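Putative glycosyl hydrolase (Bacteroides thetaiotaomicron VPI-5482, PDB 3K11) is of unknown specific function but belongs to glycosyl hydrolase family 88 and is therefore probably a carbohydrate-cleaving hydrolase. Local coordinates at residues A[297-300]-A[301-305]; A[343-347]-A[348-352]. All coordinates share one frame; numbering follows the deposited sequence. Where two conformers were deposited one is given.

Contact 1: A[297-300]-A[301-305]; sequences RAHV and RGVTA
Thr304 turns its hydroxyl back onto the carbonyl of Val300 one helical turn earlier, with OG1 2.7 Å from Val300 O. Chi1 of 52° sets OG1 between the threonine's own N and carbonyl carbon, from where it can donate to that oxygen. Thr304 N binds the same Val300 O at 3.0 Å, and the two donors arrive from opposite faces of the carbonyl plane, so one buried residue's oxygen is gripped twice. The threonine methyl CG2 lies 4.2 Å from Val300 CG1, the two side chains slanting across each other.

Arg301, modelled in two conformers, folds back along the helix in the one described here. Its chain bends at chi3 (-73°), which lays the guanidinium over Arg297 O; the oxygen sits 3.6 Å above the plane near its centre, while NH2 comes 3.8 Å from Ala298 CA. In this conformer NH1 forms a salt bridge with Asp258 of the second subunit. Arg297 instead runs extended from CG to NE, with Trp344 as its polar partner.

On the inner side His299 meets Val303 obliquely: the methyl CG2 packs 3.4 Å from His299 NE2, whose hydrogen bond goes to Asn268 OD1, while Tyr248 meets the imidazole edge-to-face. Behind these side chains, regular i to i+4 bonds run from Arg301 N to Arg297 O through to Val303 N on His299 O, the latter 2.9 Å long and nearly straight at 170°.

Such a threonine-to-carbonyl bond is a familiar feature of alpha-helices, here toward the C-terminal part of helix 289-304, probably one of the helices of the (alpha/alpha)6 barrel expected of family 88.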
loop_
_atom_site.group_PDB
_atom_site.type_symbol
_atom_site.label_atom_id
_atom_site.label_comp_id
_atom_site.label_asym_id
_atom_site.label_seq_id
_atom_site.Cartn_x
_atom_site.Cartn_y
_atom_site.Cartn_z
ATOM N N ARG A 297 -10.140 5.152 -19.997
ATOM C CA ARG A 297 -10.933 5.168 -18.785
ATOM C C ARG A 297 -10.411 4.276 -17.651
ATOM O O ARG A 297 -10.470 4.673 -16.477
ATOM C CB ARG A 297 -12.379 4.876 -19.117
ATOM C CG ARG A 297 -13.068 6.055 -19.785
ATOM C CD ARG A 297 -14.476 5.696 -20.092
ATOM N NE ARG A 297 -15.119 6.904 -20.621
ATOM C CZ ARG A 297 -16.044 6.920 -21.573
ATOM N NH1 ARG A 297 -16.510 5.777 -22.100
ATOM N NH2 ARG A 297 -16.505 8.091 -22.015
ATOM N N ALA A 298 -9.914 3.080 -17.965
ATOM C CA ALA A 298 -9.347 2.190 -16.962
ATOM C C ALA A 298 -8.081 2.801 -16.355
ATOM O O ALA A 298 -7.854 2.695 -15.153
ATOM C CB ALA A 298 -9.028 0.807 -17.544
ATOM N N HIS A 299 -7.272 3.463 -17.178
ATOM C CA HIS A 299 -6.051 4.107 -16.696
ATOM C C HIS A 299 -6.363 5.305 -15.799
ATOM O O HIS A 299 -5.750 5.510 -14.751
ATOM C CB HIS A 299 -5.197 4.531 -17.888
ATOM C CG HIS A 299 -3.779 4.852 -17.538
ATOM N ND1 HIS A 299 -2.993 5.660 -18.332
ATOM C CD2 HIS A 299 -3.008 4.487 -16.480
ATOM C CE1 HIS A 299 -1.785 5.749 -17.794
ATOM N NE2 HIS A 299 -1.762 5.047 -16.673
ATOM N N VAL A 300 -7.383 6.054 -16.177
ATOM C CA VAL A 300 -7.841 7.171 -15.346
ATOM C C VAL A 300 -8.193 6.673 -13.933
ATOM O O VAL A 300 -7.771 7.272 -12.909
ATOM C CB VAL A 300 -9.018 7.916 -15.963
ATOM C CG1 VAL A 300 -9.745 8.801 -14.914
ATOM C CG2 VAL A 300 -8.590 8.759 -17.138
ATOM N N ARG A 301 -8.969 5.597 -13.861
ATOM C CA ARG A 301 -9.374 5.066 -12.576
ATOM C C ARG A 301 -8.190 4.585 -11.725
ATOM O O ARG A 301 -8.194 4.765 -10.506
ATOM C CB ARG A 301 -10.416 3.954 -12.754
ATOM C CG ARG A 301 -11.779 4.466 -13.193
ATOM C CD ARG A 301 -12.835 3.369 -13.108
ATOM N NE ARG A 301 -12.691 2.380 -14.162
ATOM C CZ ARG A 301 -13.231 2.482 -15.383
ATOM N NH1 ARG A 301 -13.947 3.546 -15.770
ATOM N NH2 ARG A 301 -13.007 1.526 -16.262
ATOM N N GLY A 302 -7.206 3.949 -12.351
ATOM C CA GLY A 302 -6.027 3.436 -11.623
ATOM C C GLY A 302 -5.120 4.529 -11.143
ATOM O O GLY A 302 -4.638 4.479 -10.032
ATOM N N VAL A 303 -4.871 5.515 -11.989
ATOM C CA VAL A 303 -4.018 6.648 -11.627
ATOM C C VAL A 303 -4.650 7.475 -10.521
ATOM O O VAL A 303 -3.998 7.787 -9.510
ATOM C CB VAL A 303 -3.659 7.559 -12.862
ATOM C CG1 VAL A 303 -3.013 8.914 -12.389
ATOM C CG2 VAL A 303 -2.731 6.777 -13.868
ATOM N N THR A 304 -5.923 7.845 -10.680
ATOM C CA THR A 304 -6.511 8.802 -9.778
ATOM C C THR A 304 -6.630 8.232 -8.380
ATOM O O THR A 304 -6.486 8.959 -7.425
ATOM C CB THR A 304 -7.857 9.273 -10.240
ATOM O OG1 THR A 304 -8.687 8.137 -10.520
ATOM C CG2 THR A 304 -7.743 10.134 -11.514
ATOM N N ALA A 305 -6.855 6.931 -8.265
ATOM C CA ALA A 305 -6.960 6.284 -6.942
ATOM C C ALA A 305 -5.685 6.448 -6.135
ATOM O O ALA A 305 -5.721 6.288 -4.921
ATOM C CB ALA A 305 -7.269 4.814 -7.098
#

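Contact 2: A[343-347]-A[348-352]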
loop_
_atom_site.group_PDB
_atom_site.type_symbol
_atom_site.label_atom_id
_atom_site.label_comp_id
_atom_site.label_asym_id
_atom_site.label_seq_id
_atom_site.Cartn_x
_atom_site.Cartn_y
_atom_site.Cartn_z
ATOM N N GLY A 343 -15.749 15.768 -22.337
ATOM C CA GLY A 343 -16.894 14.928 -22.033
ATOM C C GLY A 343 -16.549 13.461 -21.902
ATOM O O GLY A 343 -17.450 12.641 -21.941
ATOM N N TRP A 344 -15.264 13.114 -21.768
ATOM C CA TRP A 344 -14.839 11.710 -21.665
ATOM C C TRP A 344 -14.960 11.121 -20.265
ATOM O O TRP A 344 -15.211 9.926 -20.115
ATOM C CB TRP A 344 -13.398 11.548 -22.114
ATOM C CG TRP A 344 -13.125 12.027 -23.482
ATOM C CD1 TRP A 344 -13.979 12.167 -24.507
ATOM C CD2 TRP A 344 -11.829 12.366 -23.990
ATOM N NE1 TRP A 344 -13.308 12.610 -25.627
ATOM C CE2 TRP A 344 -11.984 12.748 -25.317
ATOM C CE3 TRP A 344 -10.561 12.403 -23.425
ATOM C CZ2 TRP A 344 -10.917 13.136 -26.094
ATOM C CZ3 TRP A 344 -9.487 12.809 -24.189
ATOM C CH2 TRP A 344 -9.676 13.195 -25.505
ATOM N N ILE A 345 -14.794 11.954 -19.244
ATOM C CA ILE A 345 -14.924 11.533 -17.847
ATOM C C ILE A 345 -15.742 12.543 -17.071
ATOM O O ILE A 345 -16.004 13.661 -17.497
ATOM C CB ILE A 345 -13.505 11.252 -17.192
ATOM C CG1 ILE A 345 -12.745 12.563 -16.889
ATOM C CG2 ILE A 345 -12.686 10.233 -18.021
ATOM C CD1 ILE A 345 -11.325 12.389 -16.266
ATOM N N ASP A 346 -16.214 12.096 -15.921
ATOM C CA ASP A 346 -17.159 12.821 -15.119
ATOM C C ASP A 346 -16.580 13.983 -14.341
ATOM O O ASP A 346 -15.565 13.861 -13.641
ATOM C CB ASP A 346 -17.780 11.821 -14.146
ATOM C CG ASP A 346 -18.976 12.355 -13.446
ATOM O OD1 ASP A 346 -20.088 12.429 -14.066
ATOM O OD2 ASP A 346 -18.796 12.683 -12.257
ATOM N N ALA A 347 -17.244 15.130 -14.434
ATOM C CA ALA A 347 -16.755 16.346 -13.771
ATOM C C ALA A 347 -16.869 16.275 -12.251
ATOM O O ALA A 347 -15.998 16.785 -11.550
ATOM C CB ALA A 347 -17.482 17.581 -14.320
ATOM N N ILE A 348 -17.982 15.726 -11.735
ATOM C CA ILE A 348 -18.180 15.688 -10.289
ATOM C C ILE A 348 -17.080 14.799 -9.680
ATOM O O ILE A 348 -16.425 15.132 -8.648
ATOM C CB ILE A 348 -19.581 15.145 -9.899
ATOM C CG1 ILE A 348 -20.691 16.142 -10.265
ATOM C CG2 ILE A 348 -19.615 14.858 -8.401
ATOM C CD1 ILE A 348 -22.144 15.582 -10.208
ATOM N N ALA A 349 -16.826 13.674 -10.326
ATOM C CA ALA A 349 -15.840 12.730 -9.818
ATOM C C ALA A 349 -14.396 13.204 -9.925
ATOM O O ALA A 349 -13.607 12.973 -9.018
ATOM C CB ALA A 349 -15.994 11.339 -10.498
ATOM N N TYR A 350 -14.047 13.849 -11.040
ATOM C CA TYR A 350 -12.661 14.153 -11.315
ATOM C C TYR A 350 -12.242 15.607 -11.228
ATOM O O TYR A 350 -11.065 15.889 -11.167
ATOM C CB TYR A 350 -12.242 13.519 -12.659
ATOM C CG TYR A 350 -12.319 12.010 -12.598
ATOM C CD1 TYR A 350 -11.502 11.283 -11.737
ATOM C CD2 TYR A 350 -13.265 11.303 -13.360
ATOM C CE1 TYR A 350 -11.595 9.923 -11.662
ATOM C CE2 TYR A 350 -13.374 9.897 -13.259
ATOM C CZ TYR A 350 -12.518 9.222 -12.421
ATOM O OH TYR A 350 -12.560 7.827 -12.321
ATOM N N GLY A 351 -13.182 16.559 -11.282
ATOM C CA GLY A 351 -12.801 17.951 -11.202
ATOM C C GLY A 351 -11.953 18.266 -9.984
ATOM O O GLY A 351 -10.946 18.945 -10.088
ATOM N N PRO A 352 -12.366 17.777 -8.812
ATOM C CA PRO A 352 -11.577 18.047 -7.603
ATOM C C PRO A 352 -10.192 17.412 -7.568
ATOM O O PRO A 352 -9.280 17.954 -6.918
ATOM C CB PRO A 352 -12.475 17.509 -6.497
ATOM C CG PRO A 352 -13.847 17.620 -7.048
ATOM C CD PRO A 352 -13.656 17.148 -8.473
HETATM O O HOH W 1 -20.682 15.598 -13.635
#
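Asp346 caps the N-terminus of helix 347-362 through Ala349 N, which lies 2.9 Å from its OD2: an N-cap aspartate closing the loop that follows helix 326-342. That loop begins with Gly343, whose positive phi (83°) belongs to the Schellman motif ending the previous helix.

Among the polar contacts, the capping bond stands out. Asp346 CG lies anti to the backbone N (chi1 -168°), which swings the carboxylate over the first turn; Ala349 N meets OD2 on its anti side, 16° out of the carboxylate plane. The same OD2 is hydrogen-bonded to Ser256 OG of the second subunit, so the cap is shared between the helix start and the subunit interface; close by, Tyr350 OH bonds Asp258 OD2 of that subunit. The carboxylate is probably favoured in its charged form by the N-H groups and the positive end of the helix dipole at the first turn. Without the carboxylate, as with an alanine here, Ala349 N is likely to lose its cap and Ser256 of the second subunit its partner.

The backbone adds i to i+4 bonds, Tyr350 N to Asp346 O at 3.0 Å and Gly351 N to Ala347 O at 2.8 Å. Gly351 has no room for a side chain: a CB there would clash with Ala347 O.

The apolar contact joins Ile345 and Tyr350, which cross at about a right angle. Ile345 CD1 comes 3.7 Å from Tyr350 CD2, obliquely to the ring, while Ala349 CB lies over one ring face, offset toward the rim. Leu336 and Ala339 of helix 326-342 pack on Ile345.

A water bridges the other carboxylate oxygen to the helix: it donates to Asp346 OD1 at 3.3 Å and weakly accepts from Ile348 N, also at 3.3 Å.

In the fold
Contacts 1 and 2 follow one another along the chain, their centres about 12 Å apart, on the same side of the chain's centre. They meet directly in two places. Arg297 NH2 reaches Trp344 O at 2.9 Å, a probable hydrogen bond that ties helix 289-304 to the loop before helix 347-362. Further along, the Tyr350 ring packs against contact 1: Val300 CG1 lies 3.8 Å from Tyr350 CZ, and Arg301 CG 3.6 Å from Tyr350 OH. One carboxylate of the second subunit serves both contacts, Asp258 OD1 facing contact 1, in the Arg301 conformer described, and OD2 contact 2. Bound ethanediol, probably from crystallisation, lies about 3 Å from the Arg301 side chain and about 4 Å from that of Asp346.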